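Local coordinates for uncharacterized protein PF1083 (Pyrococcus furiosus, PDB 3NRN) that binds AMP in a Rossmann-type nucleotide site and is probably an oxidoreductase of the flavin-containing amine oxidase family, at residues 53-58 and 314-319; 243-248 and 256-261; 17-22 and 398-403; 220-225 and 230-235. One frame throughout, in Å; residues are numbered along the deposited sequence.

Overall arrangement
The contacts are spread over two parts of the chain. Contact 1 reaches strand 312-320 of the mixed sheet. Contacts 2, 3 and 4 lie around the parallel, Rossmann-type sheet, contact 4 next to the AMP site. Contacts 3 and 4 have centres about 18 Å apart and touch through Leu403 and Val234. Contact 2 lies about 18 Å from contact 4, centre to centre; strand 234-237 leads from one to the other. Contact 1 is distant, its centre about 28 to 36 Å from the rest. Contact 3 joins the chain ends and encloses contact 1, which encloses contact 4 and then contact 2. The nucleotide-binding part is thus built from sequence at both ends and the middle.

Contact 1: 53-58 and 314-319; sequences ALHMIP and LIMAHM
Leu54 and His55 meet Met316 in a buried side-chain contact between a turn just before strand 56-57 and strand 312-320 of the mixed sheet. The backbones stay apart: the nearest CA atoms, those of Leu54 and Met316, are 6.8 Å from each other. Leu54 and Met316 run alongside each other, pointing opposite ways. Leu54 CD2 rests on Met316 SE at 3.5 Å, and Leu54 CD1 sits 3.9 Å from Met316 CB. Residue 316 is a selenomethionine. Its CG is anti to its own carbonyl carbon (chi1 -74°), and the chain beyond is extended, which carries SE past Leu54 and the end methyl on to His55. There the two side chains stand nearly perpendicular. Met316 CE lies 3.7 Å from His55 CE1, oblique to the ring. Met316 SE is 5.0 Å from the centroid of the His55 ring. His55 ND1 is buried here without a polar partner in the model, while NE2 makes a weak hydrogen bond to Leu49 O. Replacing Leu54 with an alanine would probably open a gap beside Met316 SE and let the long side chain turn. Around the contact, Leu54 O accepts a hydrogen bond from Asn298 ND2. Leu54 is the centre of an inverse gamma turn, with a weak His55 N to Ala53 O bond, that leads into strand 56-57 and packs on strand 312-320 of the mixed sheet.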
loop_
_atom_site.group_PDB
_atom_site.type_symbol
_atom_site.label_atom_id
_atom_site.label_comp_id
_atom_site.label_asym_id
_atom_site.label_seq_id
_atom_site.Cartn_x
_atom_site.Cartn_y
_atom_site.Cartn_z
ATOM N N ALA A 53 -2.952 0.134 5.901
ATOM C CA ALA A 53 -1.963 -0.938 5.890
ATOM C C ALA A 53 -1.969 -1.667 7.232
ATOM O O ALA A 53 -2.197 -1.063 8.284
ATOM C CB ALA A 53 -0.575 -0.373 5.601
ATOM N N LEU A 54 -1.698 -2.966 7.196
ATOM C CA LEU A 54 -1.712 -3.766 8.414
ATOM C C LEU A 54 -0.413 -3.686 9.226
ATOM O O LEU A 54 0.117 -4.718 9.648
ATOM C CB LEU A 54 -2.020 -5.227 8.061
ATOM C CG LEU A 54 -3.248 -5.506 7.192
ATOM C CD1 LEU A 54 -3.429 -7.002 7.061
ATOM C CD2 LEU A 54 -4.490 -4.878 7.804
ATOM N N HIS A 55 0.088 -2.465 9.443
ATOM C CA HIS A 55 1.320 -2.252 10.210
ATOM C C HIS A 55 2.436 -3.083 9.610
ATOM O O HIS A 55 3.338 -3.547 10.314
ATOM C CB HIS A 55 1.086 -2.669 11.664
ATOM C CG HIS A 55 0.076 -1.822 12.373
ATOM N ND1 HIS A 55 -0.791 -2.325 13.319
ATOM C CD2 HIS A 55 -0.209 -0.503 12.265
ATOM C CE1 HIS A 55 -1.569 -1.354 13.760
ATOM N NE2 HIS A 55 -1.236 -0.238 13.137
HETATM N N MSE A 56 2.367 -3.253 8.295
HETATM C CA MSE A 56 3.313 -4.078 7.559
HETATM C C MSE A 56 3.683 -3.439 6.219
HETATM O O MSE A 56 2.906 -2.681 5.643
HETATM C CB MSE A 56 2.656 -5.450 7.337
HETATM C CG MSE A 56 3.461 -6.517 6.596
HETATM SE SE MSE A 56 2.526 -8.105 6.506
HETATM C CE MSE A 56 1.066 -7.566 5.688
ATOM N N ILE A 57 4.878 -3.748 5.738
ATOM C CA ILE A 57 5.360 -3.244 4.462
ATOM C C ILE A 57 5.514 -4.494 3.594
ATOM O O ILE A 57 6.100 -5.476 4.028
ATOM C CB ILE A 57 6.709 -2.506 4.653
ATOM C CG1 ILE A 57 6.494 -1.309 5.588
ATOM C CG2 ILE A 57 7.276 -2.062 3.307
ATOM C CD1 ILE A 57 7.766 -0.558 5.965
ATOM N N PRO A 58 4.980 -4.474 2.357
ATOM C CA PRO A 58 5.057 -5.625 1.448
ATOM C C PRO A 58 6.423 -6.296 1.277
ATOM O O PRO A 58 6.512 -7.524 1.194
ATOM C CB PRO A 58 4.514 -5.066 0.132
ATOM C CG PRO A 58 3.540 -4.021 0.591
ATOM C CD PRO A 58 4.321 -3.337 1.697
ATOM N N LEU A 314 -3.217 -9.614 18.414
ATOM C CA LEU A 314 -3.965 -8.903 17.392
ATOM C C LEU A 314 -3.805 -9.570 16.030
ATOM O O LEU A 314 -2.695 -9.731 15.531
ATOM C CB LEU A 314 -3.504 -7.440 17.331
ATOM C CG LEU A 314 -4.066 -6.533 16.229
ATOM C CD1 LEU A 314 -5.582 -6.648 16.170
ATOM C CD2 LEU A 314 -3.644 -5.087 16.497
ATOM N N ILE A 315 -4.926 -9.979 15.444
ATOM C CA ILE A 315 -4.923 -10.617 14.134
ATOM C C ILE A 315 -5.636 -9.692 13.154
ATOM O O ILE A 315 -6.707 -9.167 13.459
ATOM C CB ILE A 315 -5.668 -11.974 14.161
ATOM C CG1 ILE A 315 -4.850 -13.006 14.939
ATOM C CG2 ILE A 315 -5.944 -12.455 12.726
ATOM C CD1 ILE A 315 -3.551 -13.397 14.273
HETATM N N MSE A 316 -5.035 -9.484 11.987
HETATM C CA MSE A 316 -5.637 -8.634 10.962
HETATM C C MSE A 316 -5.747 -9.432 9.675
HETATM O O MSE A 316 -4.747 -9.947 9.172
HETATM C CB MSE A 316 -4.788 -7.378 10.706
HETATM C CG MSE A 316 -4.845 -6.294 11.796
HETATM SE SE MSE A 316 -3.912 -4.806 11.286
HETATM C CE MSE A 316 -4.173 -3.725 12.660
ATOM N N ALA A 317 -6.964 -9.542 9.153
ATOM C CA ALA A 317 -7.198 -10.280 7.920
ATOM C C ALA A 317 -7.675 -9.328 6.839
ATOM O O ALA A 317 -8.411 -8.378 7.110
ATOM C CB ALA A 317 -8.239 -11.378 8.145
ATOM N N HIS A 318 -7.261 -9.605 5.610
ATOM C CA HIS A 318 -7.614 -8.784 4.460
ATOM C C HIS A 318 -8.515 -9.567 3.522
ATOM O O HIS A 318 -8.272 -10.740 3.257
ATOM C CB HIS A 318 -6.336 -8.364 3.722
ATOM C CG HIS A 318 -6.580 -7.660 2.422
ATOM N ND1 HIS A 318 -6.982 -8.318 1.280
ATOM C CD2 HIS A 318 -6.465 -6.355 2.081
ATOM C CE1 HIS A 318 -7.099 -7.450 0.290
ATOM N NE2 HIS A 318 -6.791 -6.251 0.751
HETATM N N MSE A 319 -9.555 -8.909 3.023
HETATM C CA MSE A 319 -10.488 -9.537 2.100
HETATM C C MSE A 319 -10.753 -8.577 0.949
HETATM O O MSE A 319 -11.193 -7.449 1.169
HETATM C CB MSE A 319 -11.826 -9.861 2.800
HETATM C CG MSE A 319 -12.900 -10.495 1.881
HETATM SE SE MSE A 319 -14.641 -10.483 2.500
HETATM C CE MSE A 319 -15.185 -8.974 1.855
#

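Contact 2: 243-248 and 256-261; sequences ETVKLI and DYLKQV
Val245 points from helix 241-248 toward helix 255-262 and meets Leu258, Tyr257 and Val261 there. Its two methyl groups divide the work. CG1 is anti to the backbone N (chi1 163°) and goes to Leu258. CG2 is anti to the carbonyl carbon and goes to Tyr257 and Val261. Val245 CG1 lies 3.8 Å from Leu258 CD2, the closest approach across the contact. The two side chains meet at a slant. Leu258 does not aim its CB straight at the other helix; it reaches Val245 with its CD2 end. Val245 CG2 comes to the edge of the Tyr257 ring, near its plane, 4.4 Å from CE2. It does not lie over a ring face. The same methyl is 4.3 Å from Val261 CG2. One valine therefore meets neighbours on successive turns of the second helix. The contact is apolar and rather light, because the axes of 243-248 and 256-261 come no nearer than 11.5 Å. Val241, one turn before Val245, extends the apolar surface by touching Tyr257 and Val261. A polar link lies close by: Arg242 NH2 donates to Val261 O. Thr244 OG1 bonds with Ser237 OG, which ties the first helix back to the end of strand 234-237. Asn238 and Val239, in the turn between that strand and the helix, line the AMP pocket. The two segments run 134° apart, closer to antiparallel than to parallel. Two successive helices joined by a short loop, packed obliquely through Val245, form a helix-loop-helix after strand 234-237 of the Rossmann-type sheet.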
loop_
_atom_site.group_PDB
_atom_site.type_symbol
_atom_site.label_atom_id
_atom_site.label_comp_id
_atom_site.label_asym_id
_atom_site.label_seq_id
_atom_site.Cartn_x
_atom_site.Cartn_y
_atom_site.Cartn_z
ATOM N N GLU A 243 -9.639 13.485 -7.802
ATOM C CA GLU A 243 -9.789 14.710 -7.019
ATOM C C GLU A 243 -8.828 15.801 -7.502
ATOM O O GLU A 243 -9.184 16.975 -7.558
ATOM C CB GLU A 243 -9.541 14.418 -5.538
ATOM C CG GLU A 243 -9.870 15.579 -4.612
ATOM C CD GLU A 243 -11.315 16.038 -4.730
ATOM O OE1 GLU A 243 -12.215 15.174 -4.817
ATOM O OE2 GLU A 243 -11.548 17.265 -4.724
ATOM N N THR A 244 -7.608 15.408 -7.858
ATOM C CA THR A 244 -6.619 16.371 -8.327
ATOM C C THR A 244 -7.076 17.033 -9.631
ATOM O O THR A 244 -6.853 18.221 -9.837
ATOM C CB THR A 244 -5.252 15.701 -8.513
ATOM O OG1 THR A 244 -4.844 15.111 -7.271
ATOM C CG2 THR A 244 -4.212 16.715 -8.929
ATOM N N VAL A 245 -7.717 16.259 -10.504
ATOM C CA VAL A 245 -8.237 16.792 -11.760
ATOM C C VAL A 245 -9.300 17.843 -11.408
ATOM O O VAL A 245 -9.345 18.929 -11.992
ATOM C CB VAL A 245 -8.873 15.661 -12.623
ATOM C CG1 VAL A 245 -9.765 16.256 -13.708
ATOM C CG2 VAL A 245 -7.778 14.821 -13.263
ATOM N N LYS A 246 -10.140 17.525 -10.427
ATOM C CA LYS A 246 -11.184 18.448 -9.985
ATOM C C LYS A 246 -10.618 19.738 -9.375
ATOM O O LYS A 246 -11.159 20.825 -9.588
ATOM C CB LYS A 246 -12.096 17.762 -8.962
ATOM C CG LYS A 246 -13.125 18.695 -8.344
ATOM C CD LYS A 246 -13.852 18.051 -7.175
ATOM C CE LYS A 246 -14.851 19.019 -6.552
ATOM N NZ LYS A 246 -15.556 18.427 -5.380
ATOM N N LEU A 247 -9.531 19.626 -8.616
ATOM C CA LEU A 247 -8.935 20.805 -7.988
ATOM C C LEU A 247 -8.269 21.711 -9.002
ATOM O O LEU A 247 -8.238 22.934 -8.850
ATOM C CB LEU A 247 -7.908 20.388 -6.929
ATOM C CG LEU A 247 -8.475 19.714 -5.672
ATOM C CD1 LEU A 247 -7.336 19.296 -4.756
ATOM C CD2 LEU A 247 -9.414 20.677 -4.940
ATOM N N ILE A 248 -7.729 21.099 -10.047
ATOM C CA ILE A 248 -7.054 21.839 -11.095
ATOM C C ILE A 248 -8.052 22.395 -12.097
ATOM O O ILE A 248 -7.951 23.550 -12.508
ATOM C CB ILE A 248 -6.053 20.933 -11.837
ATOM C CG1 ILE A 248 -4.832 20.677 -10.946
ATOM C CG2 ILE A 248 -5.670 21.567 -13.163
ATOM C CD1 ILE A 248 -3.883 19.635 -11.485
ATOM N N ASP A 256 -9.650 12.438 -23.920
ATOM C CA ASP A 256 -9.471 11.015 -23.661
ATOM C C ASP A 256 -8.888 10.724 -22.286
ATOM O O ASP A 256 -9.113 9.641 -21.735
ATOM C CB ASP A 256 -8.617 10.367 -24.759
ATOM C CG ASP A 256 -7.171 10.809 -24.717
ATOM O OD1 ASP A 256 -6.916 11.960 -24.312
ATOM O OD2 ASP A 256 -6.294 10.009 -25.107
ATOM N N TYR A 257 -8.152 11.678 -21.721
ATOM C CA TYR A 257 -7.587 11.478 -20.391
ATOM C C TYR A 257 -8.716 11.571 -19.359
ATOM O O TYR A 257 -8.791 10.772 -18.421
ATOM C CB TYR A 257 -6.512 12.524 -20.069
ATOM C CG TYR A 257 -5.845 12.250 -18.736
ATOM C CD1 TYR A 257 -5.027 11.129 -18.565
ATOM C CD2 TYR A 257 -6.083 13.064 -17.630
ATOM C CE1 TYR A 257 -4.468 10.822 -17.325
ATOM C CE2 TYR A 257 -5.526 12.763 -16.385
ATOM C CZ TYR A 257 -4.723 11.640 -16.239
ATOM O OH TYR A 257 -4.199 11.321 -15.003
ATOM N N LEU A 258 -9.582 12.564 -19.537
ATOM C CA LEU A 258 -10.735 12.757 -18.659
ATOM C C LEU A 258 -11.641 11.526 -18.719
ATOM O O LEU A 258 -12.331 11.198 -17.753
ATOM C CB LEU A 258 -11.535 13.987 -19.097
ATOM C CG LEU A 258 -10.840 15.325 -18.842
ATOM C CD1 LEU A 258 -11.634 16.473 -19.470
ATOM C CD2 LEU A 258 -10.702 15.509 -17.330
ATOM N N LYS A 259 -11.643 10.859 -19.869
ATOM C CA LYS A 259 -12.450 9.662 -20.064
ATOM C C LYS A 259 -11.910 8.553 -19.172
ATOM O O LYS A 259 -12.666 7.862 -18.489
ATOM C CB LYS A 259 -12.388 9.214 -21.530
ATOM C CG LYS A 259 -13.250 7.995 -21.839
ATOM C CD LYS A 259 -13.138 7.582 -23.302
ATOM C CE LYS A 259 -14.051 6.405 -23.617
ATOM N NZ LYS A 259 -13.753 5.213 -22.776
ATOM N N GLN A 260 -10.590 8.394 -19.190
ATOM C CA GLN A 260 -9.923 7.382 -18.387
ATOM C C GLN A 260 -10.105 7.646 -16.890
ATOM O O GLN A 260 -10.352 6.719 -16.114
ATOM C CB GLN A 260 -8.432 7.348 -18.732
ATOM C CG GLN A 260 -7.617 6.472 -17.814
ATOM C CD GLN A 260 -6.147 6.460 -18.168
ATOM O OE1 GLN A 260 -5.740 5.861 -19.162
ATOM N NE2 GLN A 260 -5.338 7.130 -17.355
ATOM N N VAL A 261 -9.992 8.911 -16.493
ATOM C CA VAL A 261 -10.138 9.287 -15.088
ATOM C C VAL A 261 -11.563 9.078 -14.588
ATOM O O VAL A 261 -11.775 8.638 -13.459
ATOM C CB VAL A 261 -9.753 10.772 -14.848
ATOM C CG1 VAL A 261 -10.095 11.171 -13.419
ATOM C CG2 VAL A 261 -8.266 10.979 -15.110
#

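Contact 3: 17-22 and 398-403; sequences AFLARN and KALEKL
Phe18 and Leu400 form a buried CH-pi contact between two helices of the nucleotide-binding part. Helix 10-21 is the helix that follows strand 2-6 in a Rossmann-type unit. The sequence there fits a GxGxxG pattern, and Gly7 and Gly9 line the AMP pocket. Helix 388-402 comes from near the far end of the chain. Leu400 CD1 sits over one face of the Phe18 ring, 3.6 Å from the centroid and 19° off the ring normal. It is displaced toward the CD2 rim, where Leu400 CD1 and Phe18 CD2 are 3.4 Å apart. This is tight packing. The Phe18 ring reaches the leucine because CG is anti to the backbone N (chi1 -175°). The second leucine methyl serves two neighbours: Leu400 CD2 lies 4.0 Å from Phe18 CD2 and 4.1 Å from Leu19 CD2. Leu19 and Leu400 lie antiparallel, end beside end. Leu19 reaches across with the end of its side chain, not along its CB direction.

Further elements surround the contact. Ile71 and Leu72 of helix 64-72 touch Phe18. Ala17, just before Phe18, packs on Leu195, Ile198 and Ile199 of helix 188-200. On the other helix, Ala399 and Leu403 rest on Leu375 of strand 374-376, an edge strand of the parallel sheet. Phe408 of the C-terminal loop touches Leu400. That loop is tied to the helix next door to Leu400, where Glu401 OE2 accepts a hydrogen bond from Phe408 N.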
loop_
_atom_site.group_PDB
_atom_site.type_symbol
_atom_site.label_atom_id
_atom_site.label_comp_id
_atom_site.label_asym_id
_atom_site.label_seq_id
_atom_site.Cartn_x
_atom_site.Cartn_y
_atom_site.Cartn_z
ATOM N N ALA A 17 9.138 15.245 2.982
ATOM C CA ALA A 17 10.332 14.988 3.758
ATOM C C ALA A 17 11.570 14.987 2.860
ATOM O O ALA A 17 12.578 15.611 3.186
ATOM C CB ALA A 17 10.203 13.655 4.471
ATOM N N PHE A 18 11.494 14.294 1.726
ATOM C CA PHE A 18 12.638 14.221 0.818
ATOM C C PHE A 18 13.058 15.599 0.330
ATOM O O PHE A 18 14.248 15.939 0.328
ATOM C CB PHE A 18 12.321 13.341 -0.401
ATOM C CG PHE A 18 13.501 13.126 -1.316
ATOM C CD1 PHE A 18 14.369 12.057 -1.115
ATOM C CD2 PHE A 18 13.764 14.013 -2.362
ATOM C CE1 PHE A 18 15.488 11.872 -1.948
ATOM C CE2 PHE A 18 14.879 13.842 -3.201
ATOM C CZ PHE A 18 15.743 12.766 -2.990
ATOM N N LEU A 19 12.074 16.390 -0.084
ATOM C CA LEU A 19 12.332 17.723 -0.601
ATOM C C LEU A 19 12.782 18.709 0.475
ATOM O O LEU A 19 13.626 19.567 0.216
ATOM C CB LEU A 19 11.085 18.244 -1.322
ATOM C CG LEU A 19 10.710 17.460 -2.588
ATOM C CD1 LEU A 19 9.375 17.946 -3.132
ATOM C CD2 LEU A 19 11.808 17.622 -3.643
ATOM N N ALA A 20 12.231 18.590 1.679
ATOM C CA ALA A 20 12.621 19.486 2.768
ATOM C C ALA A 20 14.080 19.210 3.113
ATOM O O ALA A 20 14.864 20.131 3.352
ATOM C CB ALA A 20 11.749 19.252 3.981
ATOM N N ARG A 21 14.441 17.934 3.128
ATOM C CA ARG A 21 15.812 17.535 3.423
ATOM C C ARG A 21 16.756 18.155 2.400
ATOM O O ARG A 21 17.860 18.576 2.746
ATOM C CB ARG A 21 15.958 16.012 3.377
ATOM C CG ARG A 21 16.212 15.353 4.727
ATOM C CD ARG A 21 17.210 14.209 4.571
ATOM N NE ARG A 21 16.948 13.428 3.358
ATOM C CZ ARG A 21 17.842 13.199 2.396
ATOM N NH1 ARG A 21 19.075 13.685 2.491
ATOM N NH2 ARG A 21 17.501 12.488 1.327
ATOM N N ASN A 22 16.326 18.211 1.141
ATOM C CA ASN A 22 17.165 18.784 0.099
ATOM C C ASN A 22 17.116 20.310 0.003
ATOM O O ASN A 22 17.374 20.884 -1.055
ATOM C CB ASN A 22 16.836 18.164 -1.263
ATOM C CG ASN A 22 17.394 16.761 -1.412
ATOM O OD1 ASN A 22 16.759 15.778 -1.029
ATOM N ND2 ASN A 22 18.598 16.664 -1.957
ATOM N N LYS A 398 9.743 7.991 -8.620
ATOM C CA LYS A 398 9.558 8.354 -10.025
ATOM C C LYS A 398 9.194 9.824 -10.181
ATOM O O LYS A 398 9.677 10.495 -11.091
ATOM C CB LYS A 398 8.467 7.484 -10.664
ATOM C CG LYS A 398 8.688 5.994 -10.510
ATOM C CD LYS A 398 9.808 5.484 -11.396
ATOM C CE LYS A 398 9.399 5.473 -12.864
ATOM N NZ LYS A 398 10.470 4.895 -13.723
ATOM N N ALA A 399 8.329 10.323 -9.305
ATOM C CA ALA A 399 7.936 11.724 -9.374
ATOM C C ALA A 399 9.183 12.576 -9.165
ATOM O O ALA A 399 9.435 13.515 -9.919
ATOM C CB ALA A 399 6.891 12.045 -8.304
ATOM N N LEU A 400 9.966 12.238 -8.143
ATOM C CA LEU A 400 11.188 12.980 -7.850
ATOM C C LEU A 400 12.156 12.970 -9.042
ATOM O O LEU A 400 12.791 13.983 -9.337
ATOM C CB LEU A 400 11.873 12.403 -6.607
ATOM C CG LEU A 400 11.066 12.444 -5.304
ATOM C CD1 LEU A 400 11.868 11.786 -4.175
ATOM C CD2 LEU A 400 10.736 13.895 -4.948
ATOM N N GLU A 401 12.269 11.834 -9.726
ATOM C CA GLU A 401 13.152 11.756 -10.887
ATOM C C GLU A 401 12.582 12.601 -12.027
ATOM O O GLU A 401 13.321 13.300 -12.723
ATOM C CB GLU A 401 13.311 10.311 -11.371
ATOM C CG GLU A 401 13.966 9.367 -10.371
ATOM C CD GLU A 401 14.814 8.304 -11.046
ATOM O OE1 GLU A 401 14.376 7.767 -12.089
ATOM O OE2 GLU A 401 15.915 8.002 -10.530
ATOM N N LYS A 402 11.266 12.531 -12.221
ATOM C CA LYS A 402 10.624 13.307 -13.277
ATOM C C LYS A 402 10.873 14.793 -13.046
ATOM O O LYS A 402 10.954 15.576 -13.990
ATOM C CB LYS A 402 9.117 13.050 -13.315
ATOM C CG LYS A 402 8.428 13.762 -14.466
ATOM C CD LYS A 402 6.912 13.689 -14.369
ATOM C CE LYS A 402 6.258 14.518 -15.465
ATOM N NZ LYS A 402 4.778 14.563 -15.311
ATOM N N LEU A 403 10.993 15.182 -11.783
ATOM C CA LEU A 403 11.243 16.582 -11.452
ATOM C C LEU A 403 12.727 16.867 -11.516
ATOM O O LEU A 403 13.154 18.002 -11.319
ATOM C CB LEU A 403 10.739 16.900 -10.040
ATOM C CG LEU A 403 9.226 16.837 -9.843
ATOM C CD1 LEU A 403 8.889 17.011 -8.370
ATOM C CD2 LEU A 403 8.558 17.912 -10.695
#

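Contact 4: 220-225 and 230-235; sequences KKVYTR and YSFDVA
Lys220 lays its side chain along Phe232 and ends on Asp233. Lys220 CB stands over one face of the Phe232 ring, 4.3 Å from the centroid and 12° off its normal, a CH-pi contact. Ala235 CB covers the opposite face. Further along, Lys220 CD lies 4.0 Å from Phe232 O. The chain bends at chi3 (74°), which brings CE to 3.3 Å from Phe232 O. At the tip, Lys220 NZ donates to Asp233 O at 2.9 Å. NZ also donates to a water, which in turn donates to Asp233 OD1. This water links the opposite charges, which do not touch directly. Asp233 OD2 has its own partner, Arg2 N. A methionine in place of Lys220 would probably leave Asp233 O and the water without their ammonium donor. The backbones pair beside this. Phe232 N donates to Lys220 O at 3.0 Å. Val222 and Tyr230 form an antiparallel hydrogen-bonded pair, with Val222 N 2.8 Å from Tyr230 O. Lys221 and Ser231 form the non-hydrogen-bonded pair next to it. Val222 CG2 packs against Phe232 CD2 at 3.7 Å, oblique to the ring. Val222 also touches Val212, which binds AMP. Lys220 and Lys221 both face Asn216 in a G1 beta bulge, where the chain turns into strand 221-224. The whole is a beta hairpin of strands 221-224 and 229-231, beside the nucleotide site.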
loop_
_atom_site.group_PDB
_atom_site.type_symbol
_atom_site.label_atom_id
_atom_site.label_comp_id
_atom_site.label_asym_id
_atom_site.label_seq_id
_atom_site.Cartn_x
_atom_site.Cartn_y
_atom_site.Cartn_z
ATOM N N LYS A 220 -0.249 29.448 -10.319
ATOM C CA LYS A 220 0.650 28.626 -9.524
ATOM C C LYS A 220 0.398 28.987 -8.060
ATOM O O LYS A 220 1.304 29.369 -7.318
ATOM C CB LYS A 220 2.116 28.862 -9.912
ATOM C CG LYS A 220 2.430 28.482 -11.356
ATOM C CD LYS A 220 3.933 28.371 -11.613
ATOM C CE LYS A 220 4.524 27.110 -10.999
ATOM N NZ LYS A 220 5.993 26.995 -11.256
ATOM N N LYS A 221 -0.863 28.865 -7.662
ATOM C CA LYS A 221 -1.279 29.151 -6.297
ATOM C C LYS A 221 -2.284 28.111 -5.861
ATOM O O LYS A 221 -3.083 27.634 -6.662
ATOM C CB LYS A 221 -1.938 30.532 -6.198
ATOM C CG LYS A 221 -0.989 31.697 -6.340
ATOM C CD LYS A 221 -1.741 33.009 -6.226
ATOM C CE LYS A 221 -0.796 34.198 -6.247
ATOM N NZ LYS A 221 -1.541 35.480 -6.094
ATOM N N VAL A 222 -2.234 27.749 -4.587
ATOM C CA VAL A 222 -3.175 26.792 -4.039
ATOM C C VAL A 222 -4.080 27.564 -3.087
ATOM O O VAL A 222 -3.601 28.322 -2.246
ATOM C CB VAL A 222 -2.447 25.662 -3.296
ATOM C CG1 VAL A 222 -3.451 24.794 -2.554
ATOM C CG2 VAL A 222 -1.665 24.815 -4.295
ATOM N N TYR A 223 -5.389 27.388 -3.244
ATOM C CA TYR A 223 -6.373 28.075 -2.409
ATOM C C TYR A 223 -7.061 27.091 -1.477
ATOM O O TYR A 223 -7.370 25.962 -1.863
ATOM C CB TYR A 223 -7.439 28.737 -3.283
ATOM C CG TYR A 223 -6.925 29.853 -4.146
ATOM C CD1 TYR A 223 -7.092 31.180 -3.765
ATOM C CD2 TYR A 223 -6.243 29.588 -5.329
ATOM C CE1 TYR A 223 -6.589 32.220 -4.535
ATOM C CE2 TYR A 223 -5.734 30.622 -6.112
ATOM C CZ TYR A 223 -5.910 31.935 -5.707
ATOM O OH TYR A 223 -5.410 32.967 -6.466
ATOM N N THR A 224 -7.311 27.530 -0.253
ATOM C CA THR A 224 -7.971 26.688 0.731
ATOM C C THR A 224 -9.402 27.172 0.942
ATOM O O THR A 224 -9.741 28.305 0.596
ATOM C CB THR A 224 -7.237 26.744 2.064
ATOM O OG1 THR A 224 -7.154 28.106 2.497
ATOM C CG2 THR A 224 -5.832 26.180 1.920
ATOM N N ARG A 225 -10.234 26.312 1.512
ATOM C CA ARG A 225 -11.627 26.652 1.773
ATOM C C ARG A 225 -11.723 27.959 2.571
ATOM O O ARG A 225 -12.598 28.787 2.318
ATOM C CB ARG A 225 -12.305 25.517 2.551
ATOM C CG ARG A 225 -13.768 25.778 2.913
ATOM C CD ARG A 225 -14.736 25.188 1.895
ATOM N NE ARG A 225 -15.016 23.774 2.142
ATOM C CZ ARG A 225 -16.105 23.316 2.760
ATOM N NH1 ARG A 225 -17.035 24.152 3.200
ATOM N NH2 ARG A 225 -16.266 22.010 2.937
ATOM N N TYR A 230 -1.372 30.174 -1.095
ATOM C CA TYR A 230 -0.035 29.589 -1.037
ATOM C C TYR A 230 0.496 29.443 -2.455
ATOM O O TYR A 230 0.021 28.599 -3.208
ATOM C CB TYR A 230 -0.087 28.207 -0.386
ATOM C CG TYR A 230 -0.655 28.214 1.009
ATOM C CD1 TYR A 230 0.152 28.485 2.113
ATOM C CD2 TYR A 230 -2.009 27.963 1.227
ATOM C CE1 TYR A 230 -0.374 28.504 3.400
ATOM C CE2 TYR A 230 -2.544 27.981 2.502
ATOM C CZ TYR A 230 -1.723 28.250 3.588
ATOM O OH TYR A 230 -2.259 28.257 4.859
ATOM N N SER A 231 1.463 30.273 -2.829
ATOM C CA SER A 231 2.052 30.190 -4.161
ATOM C C SER A 231 3.053 29.023 -4.168
ATOM O O SER A 231 3.614 28.681 -3.133
ATOM C CB SER A 231 2.762 31.503 -4.497
ATOM O OG SER A 231 3.698 31.830 -3.485
ATOM N N PHE A 232 3.278 28.413 -5.326
ATOM C CA PHE A 232 4.198 27.287 -5.397
ATOM C C PHE A 232 5.002 27.223 -6.691
ATOM O O PHE A 232 4.587 27.762 -7.720
ATOM C CB PHE A 232 3.414 25.974 -5.237
ATOM C CG PHE A 232 2.502 25.657 -6.407
ATOM C CD1 PHE A 232 2.995 25.033 -7.552
ATOM C CD2 PHE A 232 1.151 25.996 -6.364
ATOM C CE1 PHE A 232 2.151 24.750 -8.633
ATOM C CE2 PHE A 232 0.310 25.723 -7.431
ATOM C CZ PHE A 232 0.812 25.096 -8.571
ATOM N N ASP A 233 6.158 26.564 -6.625
ATOM C CA ASP A 233 6.991 26.355 -7.812
ATOM C C ASP A 233 6.586 24.970 -8.320
ATOM O O ASP A 233 6.546 24.713 -9.519
ATOM C CB ASP A 233 8.480 26.387 -7.447
ATOM C CG ASP A 233 8.940 27.776 -7.026
ATOM O OD1 ASP A 233 8.701 28.731 -7.792
ATOM O OD2 ASP A 233 9.531 27.917 -5.936
ATOM N N VAL A 234 6.263 24.097 -7.367
ATOM C CA VAL A 234 5.825 22.740 -7.634
ATOM C C VAL A 234 4.753 22.354 -6.613
ATOM O O VAL A 234 4.821 22.740 -5.445
ATOM C CB VAL A 234 6.999 21.734 -7.523
ATOM C CG1 VAL A 234 6.464 20.315 -7.460
ATOM C CG2 VAL A 234 7.922 21.881 -8.723
ATOM N N ALA A 235 3.759 21.601 -7.065
ATOM C CA ALA A 235 2.690 21.147 -6.191
ATOM C C ALA A 235 2.652 19.623 -6.243
ATOM O O ALA A 235 2.668 19.036 -7.329
ATOM C CB ALA A 235 1.349 21.727 -6.649
HETATM O O HOH W 1 7.675 28.767 -10.112
#